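Local structure of Cas13d (uncultured Ruminococcus sp, 6IV9) at residues S53-A58 / I129-P134; G59-L64 / Y71-G76. The protein probably processes its own CRISPR RNA and, guided by it, cleaves target RNA, using two HEPN domains. The protein carries 2 engineered substitutions. One frame throughout, in Å; residues are numbered along the deposited sequence.

Contact 1. Residues S53-A58 / I129-P134. With nucleotides of chain B.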
ATOM      1  N   SER A  53       0.520 -22.508  12.533  1.00 25.86           N
ATOM      2  CA  SER A  53      -0.291 -23.722  12.372  1.00 28.82           C
ATOM      3  C   SER A  53       0.671 -24.866  12.047  1.00 25.72           C
ATOM      4  O   SER A  53       1.425 -24.731  11.128  1.00 24.47           O
ATOM      5  CB  SER A  53      -1.264 -23.514  11.251  1.00 26.50           C
ATOM      6  OG  SER A  53      -1.670 -24.734  10.713  1.00 23.95           O
ATOM      7  N   SER A  54       0.625 -25.959  12.798  1.00 25.51           N
ATOM      8  CA  SER A  54       1.462 -27.139  12.464  1.00 25.87           C
ATOM      9  C   SER A  54       0.966 -27.771  11.159  1.00 26.19           C
ATOM     10  O   SER A  54       1.726 -28.421  10.496  1.00 24.41           O
ATOM     11  CB  SER A  54       1.547 -28.113  13.589  1.00 33.27           C
ATOM     12  OG  SER A  54       0.340 -28.807  13.734  1.00 37.26           O
ATOM     13  N   VAL A  55      -0.312 -27.602  10.855  1.00 23.93           N
ATOM     14  CA  VAL A  55      -0.841 -28.167   9.588  1.00 26.42           C
ATOM     15  C   VAL A  55      -0.158 -27.476   8.403  1.00 23.78           C
ATOM     16  O   VAL A  55       0.254 -28.154   7.510  1.00 23.47           O
ATOM     17  CB  VAL A  55      -2.376 -28.071   9.532  1.00 24.26           C
ATOM     18  CG1 VAL A  55      -2.917 -28.582   8.221  1.00 25.38           C
ATOM     19  CG2 VAL A  55      -3.025 -28.803  10.689  1.00 27.02           C
ATOM     20  N   LYS A  56      -0.074 -26.152   8.425  1.00 24.80           N
ATOM     21  CA  LYS A  56       0.611 -25.408   7.342  1.00 24.38           C
ATOM     22  C   LYS A  56       2.108 -25.725   7.362  1.00 24.43           C
ATOM     23  O   LYS A  56       2.663 -25.943   6.326  1.00 24.75           O
ATOM     24  CB  LYS A  56       0.407 -23.906   7.523  1.00 23.68           C
ATOM     25  CG  LYS A  56      -1.033 -23.441   7.469  1.00 24.83           C
ATOM     26  CD  LYS A  56      -1.632 -23.492   6.105  1.00 23.88           C
ATOM     27  CE  LYS A  56      -3.079 -23.056   6.093  1.00 23.46           C
ATOM     28  NZ  LYS A  56      -3.653 -23.061   4.743  1.00 23.69           N
ATOM     29  N   ALA A  57       2.702 -25.764   8.549  1.00 24.48           N
ATOM     30  CA  ALA A  57       4.155 -26.021   8.685  1.00 27.46           C
ATOM     31  C   ALA A  57       4.513 -27.390   8.095  1.00 26.25           C
ATOM     32  O   ALA A  57       5.451 -27.454   7.356  1.00 26.98           O
ATOM     33  CB  ALA A  57       4.560 -25.903  10.127  1.00 27.98           C
ATOM     34  N   ALA A  58       3.697 -28.405   8.363  1.00 25.32           N
ATOM     35  CA  ALA A  58       3.888 -29.801   7.903  1.00 28.36           C
ATOM     36  C   ALA A  58       3.779 -29.910   6.379  1.00 29.98           C
ATOM     37  O   ALA A  58       4.250 -30.887   5.843  1.00 32.04           O
ATOM     38  CB  ALA A  58       2.940 -30.729   8.607  1.00 25.48           C
ATOM     39  N   ILE A 129       0.181 -35.581  12.299  1.00 31.94           N
ATOM     40  CA  ILE A 129      -0.568 -34.317  12.526  1.00 31.55           C
ATOM     41  C   ILE A 129      -2.049 -34.620  12.341  1.00 26.11           C
ATOM     42  O   ILE A 129      -2.377 -35.246  11.376  1.00 29.56           O
ATOM     43  CB  ILE A 129      -0.131 -33.231  11.533  1.00 32.05           C
ATOM     44  CG1 ILE A 129       1.373 -32.986  11.564  1.00 34.50           C
ATOM     45  CG2 ILE A 129      -0.904 -31.962  11.792  1.00 35.47           C
ATOM     46  CD1 ILE A 129       1.838 -32.469  12.871  1.00 41.55           C
ATOM     47  N   ASN A 130      -2.878 -34.187  13.270  1.00 27.55           N
ATOM     48  CA  ASN A 130      -4.332 -34.412  13.153  1.00 32.49           C
ATOM     49  C   ASN A 130      -4.994 -33.070  12.860  1.00 39.05           C
ATOM     50  O   ASN A 130      -4.698 -32.121  13.541  1.00 36.84           O
ATOM     51  CB  ASN A 130      -4.918 -35.041  14.410  1.00 37.96           C
ATOM     52  CG  ASN A 130      -4.253 -36.352  14.745  1.00 45.74           C
ATOM     53  OD1 ASN A 130      -4.411 -37.328  14.035  1.00 41.66           O
ATOM     54  ND2 ASN A 130      -3.473 -36.357  15.802  1.00 49.12           N
ATOM     55  N   THR A 131      -5.849 -33.042  11.849  1.00 39.09           N
ATOM     56  CA  THR A 131      -6.597 -31.830  11.454  1.00 35.16           C
ATOM     57  C   THR A 131      -8.071 -32.212  11.319  1.00 35.87           C
ATOM     58  O   THR A 131      -8.349 -33.381  11.086  1.00 33.80           O
ATOM     59  CB  THR A 131      -5.993 -31.214  10.191  1.00 36.95           C
ATOM     60  OG1 THR A 131      -6.498 -29.892  10.068  1.00 44.25           O
ATOM     61  CG2 THR A 131      -6.328 -31.965   8.931  1.00 41.31           C
ATOM     62  N   SER A 132      -8.967 -31.260  11.533  1.00 31.51           N
ATOM     63  CA  SER A 132     -10.414 -31.538  11.405  1.00 33.63           C
ATOM     64  C   SER A 132     -10.759 -31.880   9.966  1.00 30.63           C
ATOM     65  O   SER A 132     -10.203 -31.282   9.084  1.00 31.19           O
ATOM     66  CB  SER A 132     -11.236 -30.358  11.784  1.00 38.57           C
ATOM     67  OG  SER A 132     -10.824 -29.833  13.004  1.00 44.40           O
ATOM     68  N   ASN A 133     -11.651 -32.837   9.786  1.00 30.56           N
ATOM     69  CA  ASN A 133     -12.168 -33.076   8.428  1.00 32.45           C
ATOM     70  C   ASN A 133     -13.075 -31.861   8.209  1.00 27.09           C
ATOM     71  O   ASN A 133     -13.990 -31.687   8.970  1.00 28.90           O
ATOM     72  CB  ASN A 133     -12.929 -34.394   8.385  1.00 33.22           C
ATOM     73  CG  ASN A 133     -13.598 -34.661   7.063  1.00 37.08           C
ATOM     74  OD1 ASN A 133     -13.898 -33.745   6.332  1.00 34.19           O
ATOM     75  ND2 ASN A 133     -13.842 -35.918   6.769  1.00 30.53           N
ATOM     76  N   PRO A 134     -12.867 -31.028   7.179  1.00 25.78           N
ATOM     77  CA  PRO A 134     -13.635 -29.800   6.997  1.00 28.92           C
ATOM     78  C   PRO A 134     -15.134 -29.991   6.735  1.00 30.87           C
ATOM     79  O   PRO A 134     -15.855 -29.076   6.886  1.00 30.27           O
ATOM     80  CB  PRO A 134     -12.956 -29.067   5.843  1.00 30.86           C
ATOM     81  CG  PRO A 134     -12.166 -30.111   5.142  1.00 29.16           C
ATOM     82  CD  PRO A 134     -11.885 -31.203   6.150  1.00 27.47           C
TER
ATOM     83  P     A B  21      -2.549 -26.156  15.171  0.94 36.65           P
ATOM     84  OP1   A B  21      -1.290 -26.531  14.696  1.00 36.58           O
ATOM     85  OP2   A B  21      -2.791 -24.747  15.550  1.00 31.63           O
ATOM     86  O5'   A B  21      -3.632 -26.651  14.114  1.00 35.38           O
ATOM     87  C5'   A B  21      -4.070 -25.802  13.126  1.00 30.08           C
ATOM     88  C4'   A B  21      -5.407 -26.250  12.609  1.00 27.32           C
ATOM     89  O4'   A B  21      -6.369 -26.083  13.674  1.00 29.66           O
ATOM     90  C3'   A B  21      -5.852 -25.329  11.475  1.00 24.45           C
ATOM     91  O3'   A B  21      -5.602 -25.899  10.226  1.00 26.16           O
ATOM     92  C2'   A B  21      -7.335 -25.141  11.696  1.00 27.73           C
ATOM     93  O2'   A B  21      -8.076 -26.205  11.153  1.00 27.41           O
ATOM     94  C1'   A B  21      -7.442 -25.256  13.214  1.00 26.95           C
ATOM     95  N9    A B  21      -7.460 -24.037  14.020  1.00 24.87           N
ATOM     96  C8    A B  21      -6.551 -23.615  14.964  1.00 27.48           C
ATOM     97  N7    A B  21      -6.958 -22.588  15.663  1.00 25.93           N
ATOM     98  C5    A B  21      -8.224 -22.325  15.154  1.00 27.55           C
ATOM     99  C6    A B  21      -9.164 -21.320  15.424  1.00 27.72           C
ATOM    100  N6    A B  21      -9.025 -20.408  16.381  1.00 28.14           N
ATOM    101  N1    A B  21     -10.313 -21.338  14.724  1.00 26.03           N
ATOM    102  C2    A B  21     -10.477 -22.261  13.777  1.00 28.57           C
ATOM    103  N3    A B  21      -9.664 -23.240  13.412  1.00 27.20           N
ATOM    104  C4    A B  21      -8.541 -23.213  14.147  1.00 23.33           C
ATOM    105  P     G B  22      -5.118 -24.960   9.016  1.00 26.49           P
ATOM    106  OP1   G B  22      -4.932 -25.905   7.918  1.00 27.44           O
ATOM    107  OP2   G B  22      -4.019 -24.087   9.523  1.00 26.76           O
ATOM    108  O5'   G B  22      -6.359 -23.966   8.812  1.00 23.50           O
ATOM    109  C5'   G B  22      -7.522 -24.478   8.139  1.00 26.97           C
ATOM    110  C4'   G B  22      -8.609 -23.449   8.005  1.00 28.11           C
ATOM    111  O4'   G B  22      -9.075 -23.048   9.316  1.00 28.13           O
ATOM    112  C3'   G B  22      -8.169 -22.143   7.370  1.00 27.00           C
ATOM    113  O3'   G B  22      -8.320 -22.306   5.954  1.00 28.62           O
ATOM    114  C2'   G B  22      -9.222 -21.169   7.862  1.00 26.52           C
ATOM    115  O2'   G B  22     -10.396 -21.247   7.071  1.00 26.77           O
ATOM    116  C1'   G B  22      -9.531 -21.719   9.269  1.00 27.99           C
ATOM    117  N9    G B  22      -8.955 -21.009  10.411  1.00 25.00           N
ATOM    118  C8    G B  22      -7.721 -21.198  10.981  1.00 26.82           C
ATOM    119  N7    G B  22      -7.503 -20.407  11.994  1.00 25.92           N
ATOM    120  C5    G B  22      -8.677 -19.683  12.124  1.00 24.42           C
ATOM    121  C6    G B  22      -9.009 -18.640  13.018  1.00 27.50           C
ATOM    122  O6    G B  22      -8.374 -18.244  14.001  1.00 26.06           O
ATOM    123  N1    G B  22     -10.259 -18.095  12.733  1.00 24.58           N
ATOM    124  C2    G B  22     -11.092 -18.522  11.725  1.00 24.76           C
ATOM    125  N2    G B  22     -12.260 -17.894  11.612  1.00 26.14           N
ATOM    126  N3    G B  22     -10.764 -19.451  10.842  1.00 26.07           N
ATOM    127  C4    G B  22      -9.557 -19.999  11.115  1.00 25.99           C
ATOM    128  P     A B  29      -4.843 -14.328   5.035  1.00 27.57           P
ATOM    129  OP1   A B  29      -4.159 -13.773   3.921  1.00 24.45           O
ATOM    130  OP2   A B  29      -6.202 -14.911   4.922  1.00 27.68           O
ATOM    131  O5'   A B  29      -3.828 -15.416   5.607  1.00 23.54           O
ATOM    132  C5'   A B  29      -4.115 -16.083   6.840  1.00 23.78           C
ATOM    133  C4'   A B  29      -3.622 -17.504   6.734  1.00 21.24           C
ATOM    134  O4'   A B  29      -4.343 -18.140   5.648  1.00 23.67           O
ATOM    135  C3'   A B  29      -2.165 -17.652   6.327  1.00 21.86           C
ATOM    136  O3'   A B  29      -1.281 -17.387   7.423  1.00 23.92           O
ATOM    137  C2'   A B  29      -2.169 -19.090   5.815  1.00 25.90           C
ATOM    138  O2'   A B  29      -2.177 -20.024   6.892  1.00 26.83           O
ATOM    139  C1'   A B  29      -3.514 -19.122   5.064  1.00 21.32           C
ATOM    140  N9    A B  29      -3.358 -18.781   3.683  1.00 21.13           N
ATOM    141  C8    A B  29      -3.512 -17.562   3.066  1.00 24.58           C
ATOM    142  N7    A B  29      -3.123 -17.559   1.821  1.00 21.93           N
ATOM    143  C5    A B  29      -2.659 -18.846   1.609  1.00 24.21           C
ATOM    144  C6    A B  29      -2.064 -19.464   0.504  1.00 26.37           C
ATOM    145  N6    A B  29      -1.873 -18.861  -0.667  1.00 25.28           N
ATOM    146  N1    A B  29      -1.696 -20.762   0.630  1.00 26.39           N
ATOM    147  C2    A B  29      -1.908 -21.373   1.795  1.00 24.49           C
ATOM    148  N3    A B  29      -2.434 -20.888   2.912  1.00 24.10           N
ATOM    149  C4    A B  29      -2.758 -19.593   2.760  1.00 22.59           C
TER

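Contact 2. Residues G59-L64 / Y71-G76. With nucleotides of chain B.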
ATOM      1  N   GLY A  59       3.141 -28.941   5.725  1.00 26.52           N
ATOM      2  CA  GLY A  59       3.037 -28.943   4.256  1.00 26.28           C
ATOM      3  C   GLY A  59       1.631 -29.004   3.669  1.00 27.14           C
ATOM      4  O   GLY A  59       1.554 -28.934   2.471  1.00 29.04           O
ATOM      5  N   MET A  60       0.569 -29.060   4.474  1.00 25.46           N
ATOM      6  CA  MET A  60      -0.794 -29.106   3.894  1.00 25.30           C
ATOM      7  C   MET A  60      -1.255 -27.679   3.592  1.00 26.29           C
ATOM      8  O   MET A  60      -1.443 -26.934   4.514  1.00 27.60           O
ATOM      9  CB  MET A  60      -1.806 -29.754   4.833  1.00 27.95           C
ATOM     10  CG  MET A  60      -3.166 -29.878   4.204  1.00 34.07           C
ATOM     11  SD  MET A  60      -4.292 -30.868   5.174  1.00 36.52           S
ATOM     12  CE  MET A  60      -3.645 -32.506   4.879  1.00 40.27           C
ATOM     13  N   LYS A  61      -1.301 -27.339   2.313  1.00 24.50           N
ATOM     14  CA  LYS A  61      -1.714 -26.002   1.827  1.00 24.27           C
ATOM     15  C   LYS A  61      -3.220 -25.769   1.924  1.00 26.75           C
ATOM     16  O   LYS A  61      -3.606 -24.736   2.398  1.00 25.65           O
ATOM     17  CB  LYS A  61      -1.322 -25.868   0.363  1.00 22.09           C
ATOM     18  CG  LYS A  61      -1.570 -24.519  -0.277  1.00 23.88           C
ATOM     19  CD  LYS A  61      -0.971 -24.471  -1.649  1.00 24.70           C
ATOM     20  CE  LYS A  61      -1.350 -23.240  -2.427  1.00 26.94           C
ATOM     21  NZ  LYS A  61      -0.673 -22.056  -1.883  1.00 28.83           N
ATOM     22  N   SER A  62      -4.008 -26.713   1.431  1.00 24.76           N
ATOM     23  CA  SER A  62      -5.463 -26.499   1.475  1.00 26.95           C
ATOM     24  C   SER A  62      -6.239 -27.810   1.340  1.00 26.35           C
ATOM     25  O   SER A  62      -5.716 -28.747   0.801  1.00 25.83           O
ATOM     26  CB  SER A  62      -5.796 -25.534   0.384  1.00 36.12           C
ATOM     27  OG  SER A  62      -7.072 -25.741  -0.126  1.00 41.76           O
ATOM     28  N   ILE A  63      -7.436 -27.837   1.900  1.00 24.22           N
ATOM     29  CA  ILE A  63      -8.371 -28.960   1.643  1.00 26.36           C
ATOM     30  C   ILE A  63      -9.554 -28.349   0.892  1.00 24.41           C
ATOM     31  O   ILE A  63     -10.322 -27.649   1.494  1.00 27.92           O
ATOM     32  CB  ILE A  63      -8.828 -29.652   2.931  1.00 27.44           C
ATOM     33  CG1 ILE A  63      -7.644 -30.113   3.773  1.00 29.63           C
ATOM     34  CG2 ILE A  63      -9.755 -30.795   2.583  1.00 30.11           C
ATOM     35  CD1 ILE A  63      -8.042 -30.810   5.030  1.00 33.80           C
ATOM     36  N   LEU A  64      -9.637 -28.600  -0.400  1.00 24.59           N
ATOM     37  CA  LEU A  64     -10.745 -28.082  -1.226  1.00 23.71           C
ATOM     38  C   LEU A  64     -11.914 -29.047  -1.095  1.00 29.49           C
ATOM     39  O   LEU A  64     -11.680 -30.233  -1.094  1.00 28.06           O
ATOM     40  CB  LEU A  64     -10.261 -27.928  -2.663  1.00 25.40           C
ATOM     41  CG  LEU A  64      -9.071 -26.986  -2.796  1.00 32.81           C
ATOM     42  CD1 LEU A  64      -8.482 -27.037  -4.178  1.00 37.89           C
ATOM     43  CD2 LEU A  64      -9.457 -25.568  -2.430  1.00 31.36           C
ATOM     44  N   TYR A  71     -10.158 -32.410  -1.989  1.00 27.60           N
ATOM     45  CA  TYR A  71      -8.849 -32.441  -2.665  1.00 25.94           C
ATOM     46  C   TYR A  71      -7.856 -31.789  -1.718  1.00 29.20           C
ATOM     47  O   TYR A  71      -8.059 -30.661  -1.363  1.00 30.74           O
ATOM     48  CB  TYR A  71      -8.917 -31.733  -4.014  1.00 26.87           C
ATOM     49  CG  TYR A  71      -9.979 -32.301  -4.909  1.00 30.18           C
ATOM     50  CD1 TYR A  71     -11.274 -31.840  -4.855  1.00 30.52           C
ATOM     51  CD2 TYR A  71      -9.688 -33.330  -5.772  1.00 35.81           C
ATOM     52  CE1 TYR A  71     -12.255 -32.373  -5.662  1.00 34.82           C
ATOM     53  CE2 TYR A  71     -10.656 -33.879  -6.587  1.00 35.73           C
ATOM     54  CZ  TYR A  71     -11.944 -33.401  -6.526  1.00 40.23           C
ATOM     55  OH  TYR A  71     -12.895 -33.947  -7.322  1.00 42.35           O
ATOM     56  N   ILE A  72      -6.813 -32.517  -1.381  1.00 26.14           N
ATOM     57  CA  ILE A  72      -5.767 -32.042  -0.448  1.00 26.02           C
ATOM     58  C   ILE A  72      -4.570 -31.571  -1.266  1.00 28.00           C
ATOM     59  O   ILE A  72      -4.121 -32.303  -2.111  1.00 27.61           O
ATOM     60  CB  ILE A  72      -5.397 -33.188   0.500  1.00 30.51           C
ATOM     61  CG1 ILE A  72      -6.608 -33.595   1.336  1.00 32.99           C
ATOM     62  CG2 ILE A  72      -4.203 -32.823   1.346  1.00 32.09           C
ATOM     63  CD1 ILE A  72      -6.322 -34.596   2.395  1.00 37.47           C
ATOM     64  N   THR A  73      -4.092 -30.365  -0.997  1.00 24.86           N
ATOM     65  CA  THR A  73      -2.921 -29.856  -1.731  1.00 23.23           C
ATOM     66  C   THR A  73      -1.789 -29.579  -0.745  1.00 24.00           C
ATOM     67  O   THR A  73      -2.046 -29.389   0.419  1.00 24.34           O
ATOM     68  CB  THR A  73      -3.224 -28.575  -2.516  1.00 28.91           C
ATOM     69  OG1 THR A  73      -3.491 -27.534  -1.588  1.00 26.93           O
ATOM     70  CG2 THR A  73      -4.357 -28.715  -3.503  1.00 29.71           C
ATOM     71  N   SER A  74      -0.573 -29.613  -1.248  1.00 24.40           N
ATOM     72  CA  SER A  74       0.634 -29.305  -0.452  1.00 24.29           C
ATOM     73  C   SER A  74       1.335 -28.110  -1.092  1.00 24.92           C
ATOM     74  O   SER A  74       0.979 -27.713  -2.176  1.00 25.91           O
ATOM     75  CB  SER A  74       1.553 -30.482  -0.298  1.00 27.47           C
ATOM     76  OG  SER A  74       2.184 -30.808  -1.509  1.00 29.06           O
ATOM     77  N   PHE A  75       2.289 -27.541  -0.387  1.00 25.89           N
ATOM     78  CA  PHE A  75       2.960 -26.358  -0.949  1.00 27.00           C
ATOM     79  C   PHE A  75       4.029 -26.751  -1.956  1.00 29.54           C
ATOM     80  O   PHE A  75       4.906 -27.524  -1.664  1.00 29.52           O
ATOM     81  CB  PHE A  75       3.633 -25.548   0.153  1.00 26.40           C
ATOM     82  CG  PHE A  75       2.682 -24.952   1.146  1.00 26.11           C
ATOM     83  CD1 PHE A  75       2.063 -23.747   0.897  1.00 25.49           C
ATOM     84  CD2 PHE A  75       2.429 -25.588   2.340  1.00 26.33           C
ATOM     85  CE1 PHE A  75       1.200 -23.195   1.822  1.00 23.65           C
ATOM     86  CE2 PHE A  75       1.568 -25.033   3.267  1.00 24.99           C
ATOM     87  CZ  PHE A  75       0.952 -23.840   2.999  1.00 27.52           C
ATOM     88  N   GLY A  76       3.916 -26.153  -3.124  1.00 25.13           N
ATOM     89  CA  GLY A  76       4.956 -26.193  -4.155  1.00 27.80           C
ATOM     90  C   GLY A  76       5.822 -24.951  -4.005  1.00 29.73           C
ATOM     91  O   GLY A  76       5.832 -24.363  -2.935  1.00 27.93           O
TER
ATOM     92  P     C B  30       0.226 -16.965   7.182  1.00 27.69           P
ATOM     93  OP1   C B  30       0.722 -16.592   8.481  1.00 26.58           O
ATOM     94  OP2   C B  30       0.323 -16.058   6.025  1.00 25.43           O
ATOM     95  O5'   C B  30       0.969 -18.262   6.645  1.00 24.64           O
ATOM     96  C5'   C B  30       1.252 -19.359   7.522  1.00 23.89           C
ATOM     97  C4'   C B  30       2.286 -20.254   6.889  1.00 22.02           C
ATOM     98  O4'   C B  30       1.781 -20.844   5.663  1.00 25.23           O
ATOM     99  C3'   C B  30       3.605 -19.655   6.456  1.00 23.87           C
ATOM    100  O3'   C B  30       4.429 -19.379   7.573  1.00 27.22           O
ATOM    101  C2'   C B  30       4.154 -20.794   5.589  1.00 25.19           C
ATOM    102  O2'   C B  30       4.733 -21.841   6.358  1.00 25.88           O
ATOM    103  C1'   C B  30       2.880 -21.256   4.884  1.00 22.82           C
ATOM    104  N1    C B  30       2.729 -20.715   3.528  1.00 23.53           N
ATOM    105  C2    C B  30       3.577 -21.249   2.572  1.00 25.04           C
ATOM    106  O2    C B  30       4.374 -22.135   2.921  1.00 24.43           O
ATOM    107  N3    C B  30       3.510 -20.795   1.302  1.00 22.88           N
ATOM    108  C4    C B  30       2.580 -19.901   0.960  1.00 26.46           C
ATOM    109  N4    C B  30       2.484 -19.575  -0.318  1.00 26.05           N
ATOM    110  C5    C B  30       1.662 -19.366   1.915  1.00 25.76           C
ATOM    111  C6    C B  30       1.727 -19.859   3.164  1.00 24.41           C
ATOM    112  P     A B  29      -4.843 -14.328   5.035  1.00 27.57           P
ATOM    113  OP1   A B  29      -4.159 -13.773   3.921  1.00 24.45           O
ATOM    114  OP2   A B  29      -6.202 -14.911   4.922  1.00 27.68           O
ATOM    115  O5'   A B  29      -3.828 -15.416   5.607  1.00 23.54           O
ATOM    116  C5'   A B  29      -4.115 -16.083   6.840  1.00 23.78           C
ATOM    117  C4'   A B  29      -3.622 -17.504   6.734  1.00 21.24           C
ATOM    118  O4'   A B  29      -4.343 -18.140   5.648  1.00 23.67           O
ATOM    119  C3'   A B  29      -2.165 -17.652   6.327  1.00 21.86           C
ATOM    120  O3'   A B  29      -1.281 -17.387   7.423  1.00 23.92           O
ATOM    121  C2'   A B  29      -2.169 -19.090   5.815  1.00 25.90           C
ATOM    122  O2'   A B  29      -2.177 -20.024   6.892  1.00 26.83           O
ATOM    123  C1'   A B  29      -3.514 -19.122   5.064  1.00 21.32           C
ATOM    124  N9    A B  29      -3.358 -18.781   3.683  1.00 21.13           N
ATOM    125  C8    A B  29      -3.512 -17.562   3.066  1.00 24.58           C
ATOM    126  N7    A B  29      -3.123 -17.559   1.821  1.00 21.93           N
ATOM    127  C5    A B  29      -2.659 -18.846   1.609  1.00 24.21           C
ATOM    128  C6    A B  29      -2.064 -19.464   0.504  1.00 26.37           C
ATOM    129  N6    A B  29      -1.873 -18.861  -0.667  1.00 25.28           N
ATOM    130  N1    A B  29      -1.696 -20.762   0.630  1.00 26.39           N
ATOM    131  C2    A B  29      -1.908 -21.373   1.795  1.00 24.49           C
ATOM    132  N3    A B  29      -2.434 -20.888   2.912  1.00 24.10           N
ATOM    133  C4    A B  29      -2.758 -19.593   2.760  1.00 22.59           C
ATOM    134  P     U B  23      -7.207 -21.950   4.934  1.00 25.24           P
ATOM    135  OP1   U B  23      -7.334 -22.943   3.854  1.00 26.33           O
ATOM    136  OP2   U B  23      -5.929 -21.663   5.553  1.00 25.83           O
ATOM    137  O5'   U B  23      -7.760 -20.588   4.301  1.00 24.65           O
ATOM    138  C5'   U B  23      -7.477 -19.287   4.868  1.00 24.90           C
ATOM    139  C4'   U B  23      -7.617 -18.241   3.763  1.00 24.59           C
ATOM    140  O4'   U B  23      -6.520 -18.458   2.838  1.00 23.40           O
ATOM    141  C3'   U B  23      -8.890 -18.397   2.915  1.00 23.88           C
ATOM    142  O3'   U B  23      -9.415 -17.129   2.588  1.00 25.87           O
ATOM    143  C2'   U B  23      -8.408 -19.089   1.664  1.00 24.08           C
ATOM    144  O2'   U B  23      -9.258 -18.924   0.528  1.00 26.54           O
ATOM    145  C1'   U B  23      -6.999 -18.509   1.509  1.00 24.42           C
ATOM    146  N1    U B  23      -6.146 -19.422   0.734  1.00 24.54           N
ATOM    147  C2    U B  23      -5.703 -19.017  -0.513  1.00 28.42           C
ATOM    148  O2    U B  23      -5.960 -17.939  -0.979  1.00 30.90           O
ATOM    149  N3    U B  23      -4.981 -19.958  -1.204  1.00 29.88           N
ATOM    150  C4    U B  23      -4.679 -21.219  -0.810  1.00 29.78           C
ATOM    151  O4    U B  23      -4.041 -21.950  -1.566  1.00 40.39           O
ATOM    152  C5    U B  23      -5.146 -21.563   0.499  1.00 27.92           C
ATOM    153  C6    U B  23      -5.836 -20.669   1.209  1.00 24.58           C
TER
HETATM  154  O   HOH W   1       4.657 -28.897   0.938  1.00 34.14           O

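Contact 1. Residues S53-A58 / I129-P134
The short helix 54-58 rests on the strand 129-132, with Ser-54, Val-55 and Ala-58 meeting Ile-129 and Thr-131, while its first turn holds RNA. Ser-53 is the N-cap. Its OG, set anti to the backbone N (chi1 157°), stands beside the carbonyl carbon, where it accepts from Lys-56 N at 3.1 Å in a nearly straight bond (170°). The same OG donates to OP2 of G22 of chain B at 2.7 Å, so one hydroxyl both caps the helix and grips a phosphate. Ser-54 holds the preceding phosphate twice: A21 of chain B presents OP1 to Ser-54 N at 2.8 Å and to Ser-54 OG at 3.0 Å. That OG also lies against Ile-129 CG2. Val-55 follows; its side chain crosses that of Thr-131 at about a right angle, Val-55 CG2 lying 3.7 Å from Thr-131 OG1. Val-55 CG2 further touches Ile-129 CG2 at 4.0 Å, whereas CG1 turns to the G22 phosphate. Lys-56 serves the RNA instead; its chain bends at chi2, and NZ meets N3 of A29 of chain B at 3.1 Å and also pairs with an RNA phosphate. At the far end Ala-58 CB packs on Ile-129 CG1, 4.0 Å away, where Phe-117 adds to the apolar cover. A capped helix N-terminus receiving consecutive phosphates on its first N-H and hydroxyls is a familiar phosphate-binding motif, used here by Cas13d on its RNA.

Contact 2. Residues G59-L64 / Y71-G76
A classic beta bulge sets two residues of strand 60-64, Lys-61 and Ser-62, opposite the single Thr-73, and the first of them reaches across to an aromatic ring and on to the RNA. Thr-73 O receives Lys-61 N at 2.9 Å, from 34° off the carbonyl plane, and Ser-62 N in a weak bond of 3.5 Å. Thr-73 N returns a nearly straight bond to Ser-62 O at 2.9 Å. Lys-61 CB sits over the centre of the Phe-75 ring, 3.9 Å from the centroid and 7° off the normal, a CH-pi contact. On the opposite face O2 of C30 of chain B lies 3.4 Å above the ring plane, so the phenyl is sandwiched between protein and nucleotide. Beyond the ring, the Lys-61 chain stays extended until it bends at chi4, placing NZ 3.0 Å from N1 of A29 of chain B; OD1 of Asn-79, its strongest polar partner, also accepts from NZ. Gly-59, whose Schellman turn ends the helix before it, accepts through its O from Phe-75 N at 3.3 Å. On the face carrying Ile-63 and Ile-72, Met-60 CE meets Ile-72 CG2 at 3.6 Å. Paired bonds between Leu-64 and Tyr-71 continue the ladder toward the turn of this antiparallel beta hairpin, a bulged edge pair in a four-stranded sheet that binds RNA.

Overall arrangement
Contacts 1 and 2 lie with centres about 10 Å apart and run into each other, since helix 54-58 leads straight into strand 60-65. Lys-56 NZ reaches Lys-61 O at 2.9 Å, a probable hydrogen bond, so the two lysines that approach A29 of chain B, one at N3 and the other at N1, are tied to each other. Pro-134 CG packs on Ile-63 CG2 at 3.6 Å, which joins the residues just after strand 129-132 to the hairpin. Together the contacts touch two runs of the RNA, A21 to U23 and A29 to C30: mainly phosphates at contact 1, bases at contact 2, the A29 base shared. Pro-134 O bonds to Arg-137, a residue of a magnesium site. Ser-62's side chain is about 13 Å from a magnesium ion.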